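Local coordinates for protein beta-n-acetylhexosaminidase (Streptococcus pneumoniae, PDB 2YLA) that hydrolyses terminal beta-linked N-acetylhexosamine residues, probably from N-glycans, as a family 20 glycoside hydrolase and pneumococcal virulence factor, at residues Phe272-Gly277 / Asn307-Thr312. The protein carries 1 engineered substitution. Sequence-based numbering, arbitrary orientation.
With NAG (2-acetamido-2-deoxy-beta-D-glucopyranose), chain E.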
loop_
_atom_site.group_PDB
_atom_site.type_symbol
_atom_site.label_atom_id
_atom_site.label_comp_id
_atom_site.label_asym_id
_atom_site.label_seq_id
_atom_site.Cartn_x
_atom_site.Cartn_y
_atom_site.Cartn_z
ATOM N N PHE A 272 12.432 3.654 6.387
ATOM C CA PHE A 272 11.979 2.701 5.373
ATOM C C PHE A 272 10.759 1.886 5.764
ATOM O O PHE A 272 10.590 1.521 6.925
ATOM C CB PHE A 272 13.102 1.722 5.011
ATOM C CG PHE A 272 14.271 2.357 4.324
ATOM C CD1 PHE A 272 14.118 2.973 3.087
ATOM C CD2 PHE A 272 15.531 2.325 4.908
ATOM C CE1 PHE A 272 15.205 3.559 2.448
ATOM C CE2 PHE A 272 16.621 2.901 4.276
ATOM C CZ PHE A 272 16.458 3.520 3.044
ATOM N N LEU A 273 9.911 1.609 4.778
ATOM C CA LEU A 273 8.983 0.493 4.863
ATOM C C LEU A 273 9.573 -0.582 3.970
ATOM O O LEU A 273 9.567 -0.451 2.742
ATOM C CB LEU A 273 7.578 0.880 4.393
ATOM C CG LEU A 273 6.502 -0.212 4.479
ATOM C CD1 LEU A 273 6.228 -0.628 5.922
ATOM C CD2 LEU A 273 5.219 0.239 3.808
ATOM N N ASN A 274 10.109 -1.627 4.601
ATOM C CA ASN A 274 10.796 -2.703 3.895
ATOM C C ASN A 274 9.853 -3.454 2.954
ATOM O O ASN A 274 9.106 -4.343 3.372
ATOM C CB ASN A 274 11.467 -3.653 4.894
ATOM C CG ASN A 274 12.456 -4.609 4.238
ATOM O OD1 ASN A 274 12.819 -4.459 3.068
ATOM N ND2 ASN A 274 12.902 -5.601 5.001
ATOM N N THR A 275 9.894 -3.069 1.682
ATOM C CA THR A 275 9.017 -3.625 0.656
ATOM C C THR A 275 9.849 -4.494 -0.292
ATOM O O THR A 275 9.742 -4.401 -1.518
ATOM C CB THR A 275 8.274 -2.490 -0.089
ATOM O OG1 THR A 275 7.663 -1.624 0.874
ATOM C CG2 THR A 275 7.196 -3.032 -1.018
ATOM N N ASN A 276 10.680 -5.342 0.311
ATOM C CA ASN A 276 11.630 -6.190 -0.400
ATOM C C ASN A 276 10.984 -6.955 -1.547
ATOM O O ASN A 276 10.006 -7.677 -1.352
ATOM C CB ASN A 276 12.278 -7.170 0.585
ATOM C CG ASN A 276 13.630 -7.673 0.116
ATOM O OD1 ASN A 276 13.771 -8.177 -0.996
ATOM N ND2 ASN A 276 14.632 -7.547 0.975
ATOM N N GLY A 277 11.540 -6.784 -2.744
ATOM C CA GLY A 277 11.035 -7.432 -3.953
ATOM C C GLY A 277 11.051 -8.949 -3.920
ATOM O O GLY A 277 10.347 -9.593 -4.693
ATOM N N ASN A 307 14.029 -7.590 8.527
ATOM C CA ASN A 307 14.581 -6.241 8.484
ATOM C C ASN A 307 15.525 -5.997 7.310
ATOM O O ASN A 307 16.148 -4.935 7.229
ATOM C CB ASN A 307 15.305 -5.922 9.796
ATOM C CG ASN A 307 14.378 -5.925 10.996
ATOM O OD1 ASN A 307 14.746 -6.399 12.070
ATOM N ND2 ASN A 307 13.172 -5.392 10.823
ATOM N N GLN A 308 15.631 -6.970 6.405
ATOM C CA GLN A 308 16.587 -6.870 5.305
ATOM C C GLN A 308 16.018 -6.152 4.096
ATOM O O GLN A 308 15.043 -6.604 3.494
ATOM C CB GLN A 308 17.116 -8.245 4.890
ATOM C CG GLN A 308 18.429 -8.165 4.129
ATOM C CD GLN A 308 18.795 -9.460 3.450
ATOM O OE1 GLN A 308 19.539 -10.272 3.999
ATOM N NE2 GLN A 308 18.272 -9.667 2.246
ATOM N N LEU A 309 16.646 -5.036 3.746
ATOM C CA LEU A 309 16.254 -4.256 2.580
ATOM C C LEU A 309 16.961 -4.791 1.342
ATOM O O LEU A 309 18.098 -5.261 1.423
ATOM C CB LEU A 309 16.587 -2.780 2.795
ATOM C CG LEU A 309 15.791 -2.076 3.901
ATOM C CD1 LEU A 309 16.658 -1.088 4.638
ATOM C CD2 LEU A 309 14.546 -1.401 3.346
ATOM N N ALA A 310 16.279 -4.726 0.200
ATOM C CA ALA A 310 16.819 -5.231 -1.064
ATOM C C ALA A 310 18.193 -4.643 -1.367
ATOM O O ALA A 310 18.434 -3.457 -1.131
ATOM C CB ALA A 310 15.856 -4.953 -2.207
ATOM N N SER A 311 19.082 -5.498 -1.876
ATOM C CA SER A 311 20.467 -5.156 -2.246
ATOM C C SER A 311 21.440 -5.085 -1.068
ATOM O O SER A 311 22.610 -4.746 -1.244
ATOM C CB SER A 311 20.539 -3.878 -3.100
ATOM O OG SER A 311 20.331 -2.708 -2.321
ATOM N N THR A 312 20.962 -5.410 0.130
ATOM C CA THR A 312 21.815 -5.418 1.320
ATOM C C THR A 312 21.706 -6.741 2.084
ATOM O O THR A 312 20.778 -7.524 1.869
ATOM C CB THR A 312 21.504 -4.239 2.275
ATOM O OG1 THR A 312 20.174 -4.373 2.790
ATOM C CG2 THR A 312 21.648 -2.896 1.567
HETATM C C1 NAG E . 12.428 -7.848 -9.846
HETATM C C2 NAG E . 13.001 -7.587 -8.449
HETATM C C3 NAG E . 12.749 -8.832 -7.587
HETATM C C4 NAG E . 11.281 -9.269 -7.647
HETATM C C5 NAG E . 10.704 -9.246 -9.070
HETATM C C6 NAG E . 9.187 -9.401 -9.054
HETATM C C7 NAG E . 15.585 -7.691 -8.432
HETATM C C8 NAG E . 15.720 -9.186 -8.291
HETATM N N2 NAG E . 14.383 -7.084 -8.490
HETATM O O3 NAG E . 13.132 -8.590 -6.250
HETATM O O4 NAG E . 11.175 -10.571 -7.115
HETATM O O5 NAG E . 11.032 -8.038 -9.734
HETATM O O6 NAG E . 8.656 -8.997 -10.297
HETATM O O7 NAG E . 16.620 -7.026 -8.491
HETATM O O HOH W 1 13.717 -3.306 0.437
HETATM O O HOH W 2 16.882 -9.103 -0.098
#
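Asn276 and Ala310 bring the backbones closest, 5.3 Å between their CA atoms, where the touching parts, 272-276 and 307-310, run 64° apart; no main-chain hydrogen bond joins them. The polar link is instead two asparagine amides converging on one peptide oxygen. Asn276 ND2 donates to Gln308 O at 2.7 Å; the acceptor lies in the amide plane of Asn276, while the donor sits above the carbonyl plane. With CG anti to the backbone N (chi1 -156°), the amide reaches toward the loop, and its OD1 is tied to Asp278 N. Asn274 ND2 adds a weak bond to Gln308 O at 2.8 Å, its stronger partner being Phe306 O. Two waters add bridges: one links Asn274 OD1 to Ala310 N, the other accepts from Asn276 ND2 and, weakly, from Gln308 NE2. On the flank nearer the strand's start, Leu309 CD1 lies 3.6 Å from Phe272 CD2, the side chains crossing at about a right angle. The contact thus fastens the loop preceding strand 321-329 to the C-terminal end of a TIM-barrel strand, beside Gly277, whose O accepts from NAG O4. Gln308 O takes one sound and one weak amide N-H, so side chains, not backbone pairing, hold the loop's carbonyl.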